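Local coordinates for uncharacterized protein (Eubacterium siraeum, PDB 4NZK) that is of unknown function but belongs to the DHHW family of the SGNH hydrolase clan and is probably an exported, hydrolase-like protein, at residues Y223-D228 and S249-Q254; S261-G266 and E294-I299; N90-K95 and D319-N324. All blocks are in the same frame, centred on the assembly; numbering follows the deposited sequence.

Contact 1: residues Y223-D228 and S249-Q254; sequences YIPSTD and SIFVDQ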
loop_
_atom_site.group_PDB
_atom_site.type_symbol
_atom_site.label_atom_id
_atom_site.label_comp_id
_atom_site.label_asym_id
_atom_site.label_seq_id
_atom_site.Cartn_x
_atom_site.Cartn_y
_atom_site.Cartn_z
ATOM N N TYR A 223 8.685 -2.431 11.408
ATOM C CA TYR A 223 8.506 -3.567 12.290
ATOM C C TYR A 223 8.822 -4.867 11.583
ATOM O O TYR A 223 8.313 -5.137 10.483
ATOM C CB TYR A 223 7.029 -3.631 12.802
ATOM C CG TYR A 223 6.503 -2.299 13.275
ATOM C CD1 TYR A 223 6.715 -1.832 14.561
ATOM C CD2 TYR A 223 5.826 -1.470 12.381
ATOM C CE1 TYR A 223 6.243 -0.576 14.950
ATOM C CE2 TYR A 223 5.339 -0.240 12.760
ATOM C CZ TYR A 223 5.553 0.220 14.012
ATOM O OH TYR A 223 5.075 1.477 14.306
ATOM N N ILE A 224 9.650 -5.685 12.218
ATOM C CA ILE A 224 10.040 -6.957 11.626
ATOM C C ILE A 224 9.271 -8.068 12.335
ATOM O O ILE A 224 9.318 -8.192 13.568
ATOM C CB ILE A 224 11.576 -7.147 11.808
ATOM C CG1 ILE A 224 12.353 -5.991 11.141
ATOM C CG2 ILE A 224 12.019 -8.496 11.242
ATOM C CD1 ILE A 224 13.824 -6.026 11.437
ATOM N N PRO A 225 8.589 -8.915 11.567
ATOM C CA PRO A 225 7.745 -9.915 12.211
ATOM C C PRO A 225 8.534 -11.040 12.841
ATOM O O PRO A 225 9.693 -11.268 12.499
ATOM C CB PRO A 225 6.896 -10.454 11.043
ATOM C CG PRO A 225 7.750 -10.251 9.814
ATOM C CD PRO A 225 8.511 -8.957 10.093
ATOM N N SER A 226 7.856 -11.764 13.717
ATOM C CA SER A 226 8.469 -12.851 14.488
ATOM C C SER A 226 8.553 -14.185 13.741
ATOM O O SER A 226 9.390 -15.006 14.056
ATOM C CB SER A 226 7.711 -13.025 15.821
ATOM O OG SER A 226 6.384 -13.512 15.609
ATOM N N THR A 227 7.698 -14.388 12.743
ATOM C CA THR A 227 7.681 -15.629 11.987
ATOM C C THR A 227 8.837 -15.701 11.011
ATOM O O THR A 227 9.130 -14.729 10.298
ATOM C CB THR A 227 6.315 -15.796 11.273
ATOM O OG1 THR A 227 5.262 -15.791 12.247
ATOM C CG2 THR A 227 6.232 -17.112 10.452
ATOM N N ASP A 228 9.507 -16.856 10.968
ATOM C CA ASP A 228 10.615 -17.031 10.045
ATOM C C ASP A 228 10.091 -17.086 8.606
ATOM O O ASP A 228 8.977 -17.546 8.348
ATOM C CB ASP A 228 11.432 -18.289 10.394
ATOM C CG ASP A 228 12.736 -18.374 9.618
ATOM O OD1 ASP A 228 13.350 -17.315 9.376
ATOM O OD2 ASP A 228 13.161 -19.494 9.266
ATOM N N SER A 249 15.908 -11.396 2.441
ATOM C CA SER A 249 15.122 -10.564 3.347
ATOM C C SER A 249 14.213 -9.655 2.538
ATOM O O SER A 249 14.499 -9.338 1.388
ATOM C CB SER A 249 16.036 -9.678 4.199
ATOM O OG SER A 249 15.281 -8.860 5.077
ATOM N N ILE A 250 13.084 -9.269 3.134
ATOM C CA ILE A 250 12.256 -8.215 2.534
ATOM C C ILE A 250 12.675 -6.834 2.998
ATOM O O ILE A 250 12.089 -5.858 2.565
ATOM C CB ILE A 250 10.737 -8.395 2.759
ATOM C CG1 ILE A 250 10.417 -8.306 4.242
ATOM C CG2 ILE A 250 10.258 -9.665 2.084
ATOM C CD1 ILE A 250 8.923 -8.281 4.471
ATOM N N PHE A 251 13.624 -6.735 3.928
ATOM C CA PHE A 251 14.092 -5.444 4.440
ATOM C C PHE A 251 15.435 -5.144 3.841
ATOM O O PHE A 251 16.386 -5.906 4.046
ATOM C CB PHE A 251 14.148 -5.434 5.986
ATOM C CG PHE A 251 12.831 -5.786 6.614
ATOM C CD1 PHE A 251 11.850 -4.827 6.790
ATOM C CD2 PHE A 251 12.555 -7.085 6.988
ATOM C CE1 PHE A 251 10.602 -5.161 7.335
ATOM C CE2 PHE A 251 11.319 -7.436 7.503
ATOM C CZ PHE A 251 10.336 -6.457 7.700
ATOM N N VAL A 252 15.503 -4.018 3.126
ATOM C CA VAL A 252 16.673 -3.624 2.392
ATOM C C VAL A 252 17.246 -2.363 3.015
ATOM O O VAL A 252 16.540 -1.380 3.201
ATOM C CB VAL A 252 16.290 -3.381 0.919
ATOM C CG1 VAL A 252 17.501 -2.990 0.075
ATOM C CG2 VAL A 252 15.713 -4.656 0.328
ATOM N N ASP A 253 18.540 -2.358 3.279
ATOM C CA ASP A 253 19.186 -1.155 3.857
ATOM C C ASP A 253 19.134 0.022 2.883
ATOM O O ASP A 253 19.322 -0.151 1.668
ATOM C CB ASP A 253 20.629 -1.436 4.240
ATOM C CG ASP A 253 20.747 -2.373 5.439
ATOM O OD1 ASP A 253 19.760 -2.519 6.202
ATOM O OD2 ASP A 253 21.837 -2.958 5.622
ATOM N N GLN A 254 18.794 1.181 3.429
ATOM C CA GLN A 254 18.651 2.396 2.663
ATOM C C GLN A 254 19.182 3.590 3.408
ATOM O O GLN A 254 19.158 3.615 4.650
ATOM C CB GLN A 254 17.176 2.715 2.442
ATOM C CG GLN A 254 16.388 1.684 1.679
ATOM C CD GLN A 254 16.754 1.584 0.234
ATOM O OE1 GLN A 254 17.353 2.495 -0.318
ATOM N NE2 GLN A 254 16.404 0.469 -0.394
#

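Contact 2: residues S261-G266 and E294-I299; sequences STFMGG and EVPFFI. With EDO (1,2-ethanediol), chain B.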
loop_
_atom_site.group_PDB
_atom_site.type_symbol
_atom_site.label_atom_id
_atom_site.label_comp_id
_atom_site.label_asym_id
_atom_site.label_seq_id
_atom_site.Cartn_x
_atom_site.Cartn_y
_atom_site.Cartn_z
ATOM N N SER A 261 11.691 2.691 0.836
ATOM C CA SER A 261 12.220 1.623 0.004
ATOM C C SER A 261 12.880 0.514 0.833
ATOM O O SER A 261 13.382 -0.445 0.301
ATOM C CB SER A 261 13.179 2.175 -1.060
ATOM O OG SER A 261 12.443 2.925 -1.987
ATOM N N THR A 262 12.904 0.669 2.152
ATOM C CA THR A 262 13.282 -0.443 3.031
ATOM C C THR A 262 12.490 -1.721 2.664
ATOM O O THR A 262 13.003 -2.829 2.755
ATOM C CB THR A 262 13.023 -0.074 4.500
ATOM O OG1 THR A 262 13.809 1.075 4.837
ATOM C CG2 THR A 262 13.343 -1.220 5.424
ATOM N N PHE A 263 11.230 -1.561 2.277
ATOM C CA PHE A 263 10.395 -2.712 1.908
ATOM C C PHE A 263 10.685 -3.161 0.458
ATOM O O PHE A 263 10.229 -2.548 -0.504
ATOM C CB PHE A 263 8.922 -2.375 2.104
ATOM C CG PHE A 263 8.647 -1.776 3.462
ATOM C CD1 PHE A 263 9.018 -2.450 4.613
ATOM C CD2 PHE A 263 8.095 -0.516 3.579
ATOM C CE1 PHE A 263 8.824 -1.860 5.859
ATOM C CE2 PHE A 263 7.883 0.074 4.789
ATOM C CZ PHE A 263 8.241 -0.600 5.946
HETATM N N MSE A 264 11.485 -4.208 0.362
HETATM C CA MSE A 264 11.859 -4.900 -0.870
HETATM C C MSE A 264 12.626 -4.092 -1.890
HETATM O O MSE A 264 12.828 -4.551 -3.027
HETATM C CB MSE A 264 10.626 -5.506 -1.505
HETATM C CG MSE A 264 9.971 -6.437 -0.490
HETATM SE SE MSE A 264 8.175 -6.952 -1.069
HETATM C CE MSE A 264 7.243 -5.274 -0.652
ATOM N N GLY A 265 13.115 -2.909 -1.481
ATOM C CA GLY A 265 14.006 -2.102 -2.306
ATOM C C GLY A 265 13.433 -1.298 -3.451
ATOM O O GLY A 265 14.132 -0.507 -4.063
ATOM N N GLY A 266 12.151 -1.427 -3.708
ATOM C CA GLY A 266 11.579 -0.819 -4.910
ATOM C C GLY A 266 10.455 -1.660 -5.446
ATOM O O GLY A 266 10.077 -2.693 -4.824
ATOM N N GLU A 294 2.446 -2.965 3.664
ATOM C CA GLU A 294 1.550 -3.985 4.233
ATOM C C GLU A 294 2.245 -5.331 4.342
ATOM O O GLU A 294 1.930 -6.113 5.207
ATOM C CB GLU A 294 0.292 -4.177 3.377
ATOM C CG GLU A 294 -0.571 -2.927 3.250
ATOM C CD GLU A 294 -1.781 -3.088 2.321
ATOM O OE1 GLU A 294 -2.309 -4.208 2.213
ATOM O OE2 GLU A 294 -2.224 -2.059 1.708
ATOM N N VAL A 295 3.200 -5.590 3.454
ATOM C CA VAL A 295 3.774 -6.940 3.308
ATOM C C VAL A 295 4.351 -7.528 4.583
ATOM O O VAL A 295 4.054 -8.698 4.892
ATOM C CB VAL A 295 4.772 -7.004 2.125
ATOM C CG1 VAL A 295 5.450 -8.358 2.046
ATOM C CG2 VAL A 295 4.037 -6.720 0.814
ATOM N N PRO A 296 5.122 -6.735 5.364
ATOM C CA PRO A 296 5.663 -7.306 6.601
ATOM C C PRO A 296 4.590 -7.878 7.543
ATOM O O PRO A 296 4.861 -8.789 8.324
ATOM C CB PRO A 296 6.373 -6.099 7.246
ATOM C CG PRO A 296 6.847 -5.300 6.054
ATOM C CD PRO A 296 5.655 -5.381 5.121
ATOM N N PHE A 297 3.387 -7.329 7.467
ATOM C CA PHE A 297 2.281 -7.712 8.368
ATOM C C PHE A 297 1.501 -8.905 7.887
ATOM O O PHE A 297 0.542 -9.291 8.542
ATOM C CB PHE A 297 1.362 -6.509 8.581
ATOM C CG PHE A 297 2.107 -5.280 9.017
ATOM C CD1 PHE A 297 2.849 -5.294 10.196
ATOM C CD2 PHE A 297 2.107 -4.129 8.250
ATOM C CE1 PHE A 297 3.568 -4.180 10.617
ATOM C CE2 PHE A 297 2.828 -3.027 8.653
ATOM C CZ PHE A 297 3.556 -3.041 9.832
ATOM N N PHE A 298 1.898 -9.492 6.755
ATOM C CA PHE A 298 1.257 -10.715 6.267
ATOM C C PHE A 298 2.061 -11.983 6.525
ATOM O O PHE A 298 1.524 -13.095 6.433
ATOM C CB PHE A 298 0.977 -10.630 4.766
ATOM C CG PHE A 298 0.072 -9.504 4.372
ATOM C CD1 PHE A 298 -0.973 -9.114 5.167
ATOM C CD2 PHE A 298 0.269 -8.845 3.171
ATOM C CE1 PHE A 298 -1.832 -8.102 4.760
ATOM C CE2 PHE A 298 -0.569 -7.826 2.774
ATOM C CZ PHE A 298 -1.608 -7.458 3.565
ATOM N N ILE A 299 3.325 -11.810 6.887
ATOM C CA ILE A 299 4.258 -12.934 7.035
ATOM C C ILE A 299 3.805 -13.936 8.095
ATOM O O ILE A 299 3.927 -15.142 7.906
ATOM C CB ILE A 299 5.685 -12.404 7.287
ATOM C CG1 ILE A 299 6.226 -11.862 5.933
ATOM C CG2 ILE A 299 6.583 -13.498 7.846
ATOM C CD1 ILE A 299 7.517 -11.103 5.988
HETATM C C1 EDO B . 7.944 -5.369 -4.734
HETATM O O1 EDO B . 7.510 -4.134 -4.188
HETATM C C2 EDO B . 7.008 -5.904 -5.834
HETATM O O2 EDO B . 6.556 -4.847 -6.671
#

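Contact 3: residues N90-K95 and D319-N324; sequences NEFKEK and DFIKDN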
loop_
_atom_site.group_PDB
_atom_site.type_symbol
_atom_site.label_atom_id
_atom_site.label_comp_id
_atom_site.label_asym_id
_atom_site.label_seq_id
_atom_site.Cartn_x
_atom_site.Cartn_y
_atom_site.Cartn_z
ATOM N N ASN A 90 -13.357 -7.012 -11.399
ATOM C CA ASN A 90 -14.456 -7.960 -11.640
ATOM C C ASN A 90 -14.052 -8.979 -12.709
ATOM O O ASN A 90 -14.349 -10.167 -12.580
ATOM C CB ASN A 90 -15.706 -7.235 -12.050
ATOM C CG ASN A 90 -16.342 -6.499 -10.880
ATOM O OD1 ASN A 90 -16.027 -6.759 -9.705
ATOM N ND2 ASN A 90 -17.234 -5.566 -11.209
ATOM N N GLU A 91 -13.370 -8.498 -13.740
ATOM C CA GLU A 91 -12.893 -9.365 -14.817
ATOM C C GLU A 91 -11.863 -10.353 -14.291
ATOM O O GLU A 91 -11.902 -11.546 -14.636
ATOM C CB GLU A 91 -12.290 -8.542 -15.955
ATOM C CG GLU A 91 -11.614 -9.376 -17.040
ATOM C CD GLU A 91 -12.590 -10.084 -17.972
ATOM O OE1 GLU A 91 -13.818 -9.821 -17.889
ATOM O OE2 GLU A 91 -12.112 -10.879 -18.831
ATOM N N PHE A 92 -10.926 -9.846 -13.478
ATOM C CA PHE A 92 -9.943 -10.707 -12.890
ATOM C C PHE A 92 -10.635 -11.816 -12.101
ATOM O O PHE A 92 -10.246 -12.995 -12.188
ATOM C CB PHE A 92 -8.997 -9.905 -11.980
ATOM C CG PHE A 92 -7.991 -10.772 -11.285
ATOM C CD1 PHE A 92 -6.812 -11.118 -11.894
ATOM C CD2 PHE A 92 -8.245 -11.244 -10.029
ATOM C CE1 PHE A 92 -5.899 -11.932 -11.248
ATOM C CE2 PHE A 92 -7.358 -12.065 -9.389
ATOM C CZ PHE A 92 -6.187 -12.408 -10.000
ATOM N N LYS A 93 -11.614 -11.444 -11.274
ATOM C CA LYS A 93 -12.329 -12.424 -10.461
ATOM C C LYS A 93 -13.050 -13.457 -11.336
ATOM O O LYS A 93 -13.018 -14.663 -11.040
ATOM C CB LYS A 93 -13.285 -11.732 -9.506
ATOM C CG LYS A 93 -14.236 -12.677 -8.792
ATOM C CD LYS A 93 -13.576 -13.689 -7.867
ATOM C CE LYS A 93 -14.645 -14.654 -7.339
ATOM N NZ LYS A 93 -14.064 -15.553 -6.308
ATOM N N GLU A 94 -13.664 -12.998 -12.437
ATOM C CA GLU A 94 -14.326 -13.950 -13.341
ATOM C C GLU A 94 -13.296 -14.971 -13.881
ATOM O O GLU A 94 -13.627 -16.145 -14.074
ATOM C CB GLU A 94 -14.987 -13.223 -14.522
ATOM C CG GLU A 94 -16.189 -12.354 -14.222
ATOM C CD GLU A 94 -16.607 -11.465 -15.417
ATOM O OE1 GLU A 94 -16.116 -11.656 -16.567
ATOM O OE2 GLU A 94 -17.397 -10.530 -15.185
ATOM N N LYS A 95 -12.101 -14.493 -14.203
ATOM C CA LYS A 95 -11.020 -15.334 -14.759
ATOM C C LYS A 95 -10.474 -16.358 -13.777
ATOM O O LYS A 95 -10.104 -17.460 -14.167
ATOM C CB LYS A 95 -9.845 -14.498 -15.263
ATOM C CG LYS A 95 -10.189 -13.544 -16.387
ATOM C CD LYS A 95 -11.072 -14.214 -17.412
ATOM C CE LYS A 95 -11.278 -13.307 -18.620
ATOM N NZ LYS A 95 -11.647 -14.044 -19.851
ATOM N N ASP A 319 -3.287 -16.788 -15.051
ATOM C CA ASP A 319 -2.449 -17.977 -15.176
ATOM C C ASP A 319 -1.378 -18.013 -14.071
ATOM O O ASP A 319 -1.034 -19.074 -13.582
ATOM C CB ASP A 319 -1.797 -18.032 -16.539
ATOM C CG ASP A 319 -2.741 -18.529 -17.630
ATOM O OD1 ASP A 319 -3.892 -18.947 -17.352
ATOM O OD2 ASP A 319 -2.262 -18.529 -18.791
ATOM N N PHE A 320 -0.838 -16.859 -13.702
ATOM C CA PHE A 320 0.102 -16.786 -12.577
ATOM C C PHE A 320 -0.549 -17.312 -11.278
ATOM O O PHE A 320 0.090 -18.031 -10.505
ATOM C CB PHE A 320 0.577 -15.329 -12.451
ATOM C CG PHE A 320 1.565 -15.095 -11.374
ATOM C CD1 PHE A 320 2.887 -15.469 -11.553
ATOM C CD2 PHE A 320 1.207 -14.467 -10.219
ATOM C CE1 PHE A 320 3.825 -15.219 -10.585
ATOM C CE2 PHE A 320 2.146 -14.222 -9.237
ATOM C CZ PHE A 320 3.463 -14.585 -9.432
ATOM N N ILE A 321 -1.802 -16.940 -11.030
ATOM C CA ILE A 321 -2.553 -17.433 -9.866
ATOM C C ILE A 321 -2.673 -18.960 -9.905
ATOM O O ILE A 321 -2.440 -19.654 -8.899
ATOM C CB ILE A 321 -3.956 -16.754 -9.792
ATOM C CG1 ILE A 321 -3.909 -15.501 -8.926
ATOM C CG2 ILE A 321 -5.054 -17.629 -9.175
ATOM C CD1 ILE A 321 -2.795 -14.553 -9.165
ATOM N N LYS A 322 -3.072 -19.470 -11.067
ATOM C CA LYS A 322 -3.316 -20.905 -11.230
ATOM C C LYS A 322 -2.024 -21.694 -11.078
ATOM O O LYS A 322 -1.964 -22.693 -10.320
ATOM C CB LYS A 322 -3.970 -21.179 -12.582
ATOM C CG LYS A 322 -5.354 -20.592 -12.685
ATOM C CD LYS A 322 -5.928 -20.664 -14.102
ATOM C CE LYS A 322 -7.321 -20.031 -14.150
ATOM N NZ LYS A 322 -7.283 -18.710 -13.509
ATOM N N ASP A 323 -0.975 -21.218 -11.737
ATOM C CA ASP A 323 0.300 -21.926 -11.732
ATOM C C ASP A 323 0.938 -22.020 -10.344
ATOM O O ASP A 323 1.646 -22.987 -10.056
ATOM C CB ASP A 323 1.278 -21.257 -12.693
ATOM C CG ASP A 323 0.888 -21.431 -14.187
ATOM O OD1 ASP A 323 0.026 -22.279 -14.542
ATOM O OD2 ASP A 323 1.463 -20.690 -15.030
ATOM N N ASN A 324 0.733 -20.993 -9.519
ATOM C CA ASN A 324 1.326 -20.944 -8.194
ATOM C C ASN A 324 0.430 -21.359 -7.029
ATOM O O ASN A 324 0.808 -21.214 -5.850
ATOM C CB ASN A 324 1.936 -19.573 -8.010
ATOM C CG ASN A 324 3.080 -19.357 -8.979
ATOM O OD1 ASN A 324 4.128 -19.958 -8.822
ATOM N ND2 ASN A 324 2.851 -18.583 -10.025
#

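Contact 1: residues Y223-D228 and S249-Q254
F251, whose CB points at 223-228, has CG anti to the carbonyl carbon (chi1 -56°), a rotation with which the ring reaches I224 and P225. I224 makes the matching choice: CG1 goes beside its own backbone N (chi1 -59°) while CG2 stands anti to that nitrogen. This lays I224 CG1 over one face of the phenyl ring, 4.1 Å from the ring centroid and 13° off the normal, a CH-pi contact displaced somewhat toward the rim. The second branch, CG2, touches the same side chain at CE2 of F251 at 3.9 Å. P225 comes at the ring from its edge, with CD near the ring plane and 3.9 Å from CZ of F251. The carbonyl oxygen Y223 O approaches CZ of F251 obliquely, at 3.7 Å. On the face opposite I224 sits I250, its CG1 3.5 Å above the plane of the F251 ring, so this aromatic is clamped between two isoleucines. The arrangement pins a long connection, the one between strands 229-234 and 270-275, against the end of the two-stranded antiparallel sheet formed by 192-199 and 218-224. With an alanine in place of F251, I224 and P225 would probably lose their apolar partner, opening a gap between strand end and loop. The backbone leading into F251 forms an ST turn: F251 N donates to S249 OG over 2.9 Å in a nearly straight bond. Y229 hydrogen-bonds through its hydroxyl to both S249 OG and I250 N, while P225 also packs against Y191 and D300.

Contact 2: residues S261-G266 and E294-I299
The side chains of F263 and P296 cross at about a right angle, and the proline presents a single carbon to the aromatic: CG of P296 lies 3.9 Å from CD1 of F263 and is almost as near its CE1. The approach to the ring is oblique. Beside this pair, the selenomethionine M264 crosses V295 at a slant. Its chain runs extended as far as the selenium and then bends (chi3 -76°), which brings the terminal methyl CE to 3.8 Å from V295 CG2 in the conformer described. The valine offers that branch because CG2 stands opposite its carbonyl carbon, leaving CG1 to the other side. Two neighbouring residues of each segment thus pair off one to one, all four buried and joined by apolar contact. A 1,2-ethanediol, probably from the crystallisation liquor, borders the M264 end: its O1 donates to G266 O over 3.0 Å, and it also bonds to D267 O and K287 NZ. F297 N bonds to E294 O, and that same carbonyl oxygen lies over the centre of the F298 ring. E294 touches W165, the last residue of the D-H-H-W sequence that names the family. F263 reaches on to P167 at the start of helix 167-180 and to F220 and Y222 of strand 218-224, while M264 rests on V271 and V295 on I273 of strand 270-275.

Contact 3: residues N90-K95 and D319-N324
The ring of F92 meets I321 at its edge: CG1 of the isoleucine lies near the ring plane, 4.0 Å from F92 CZ, with I321 CD1 close by. The two side chains come from opposite directions, and the phenyl also packs edge-to-face with F331. The ring of F320 points elsewhere; N324 ND2 lies 3.4 Å above one of its faces, toward the rim, and F238 meets it edge-to-face. F92 reaches I321 with CG anti to its backbone N (chi1 177°). More toward solvent, K322 bends at its last carbon bond and donates from NZ to K95 O over 3.2 Å. The ammonium group sits above the carbonyl plane, 41° out of it, rather than on a lone pair. NZ also bonds to P318 O in its own helix, so one lysine bridges the backbones of both helices. K95 lies close to the C-terminal end of helix 83-96, where the ammonium group of K322 probably offsets part of the negative end of the helix dipole. On the other helix F320 O takes two bonds from N324, at its backbone N and at ND2, the latter 2.9 Å from F320 O and in the carbonyl plane. F92 rests on V102 of strand 101-107, and I321 on C284 and F286 of strand 282-287. Helix 317-323 belongs to the beta-alpha-beta crossover from strand 304-309 to 328-334, and its packing beside helix 83-96 on one face of the sheet is consistent with the three-layer alpha/beta/alpha fold of the SGNH hydrolase clan.

How the contacts relate
Contacts 1 and 2 form one continuous region, their centres about 7 Å apart. The loop residues 249-254 and 261-266 run together through two probable backbone hydrogen bonds, V252 N to T262 O and I250 O to M264 N, each 2.8 Å. I250 of contact 1 also touches contact 2 through its CD1, 3.5 Å from I299 CD1. Contact 3 is remote, its centre about 29 Å from that of contact 1 and about 23 Å from that of contact 2. Contact 2 reaches W165 through E294, and Y223 of contact 1 packs on P167 and L168; the DHHW sequence there probably corresponds to the Asp-His signature of related SGNH hydrolases, but no residue here is known to be catalytic.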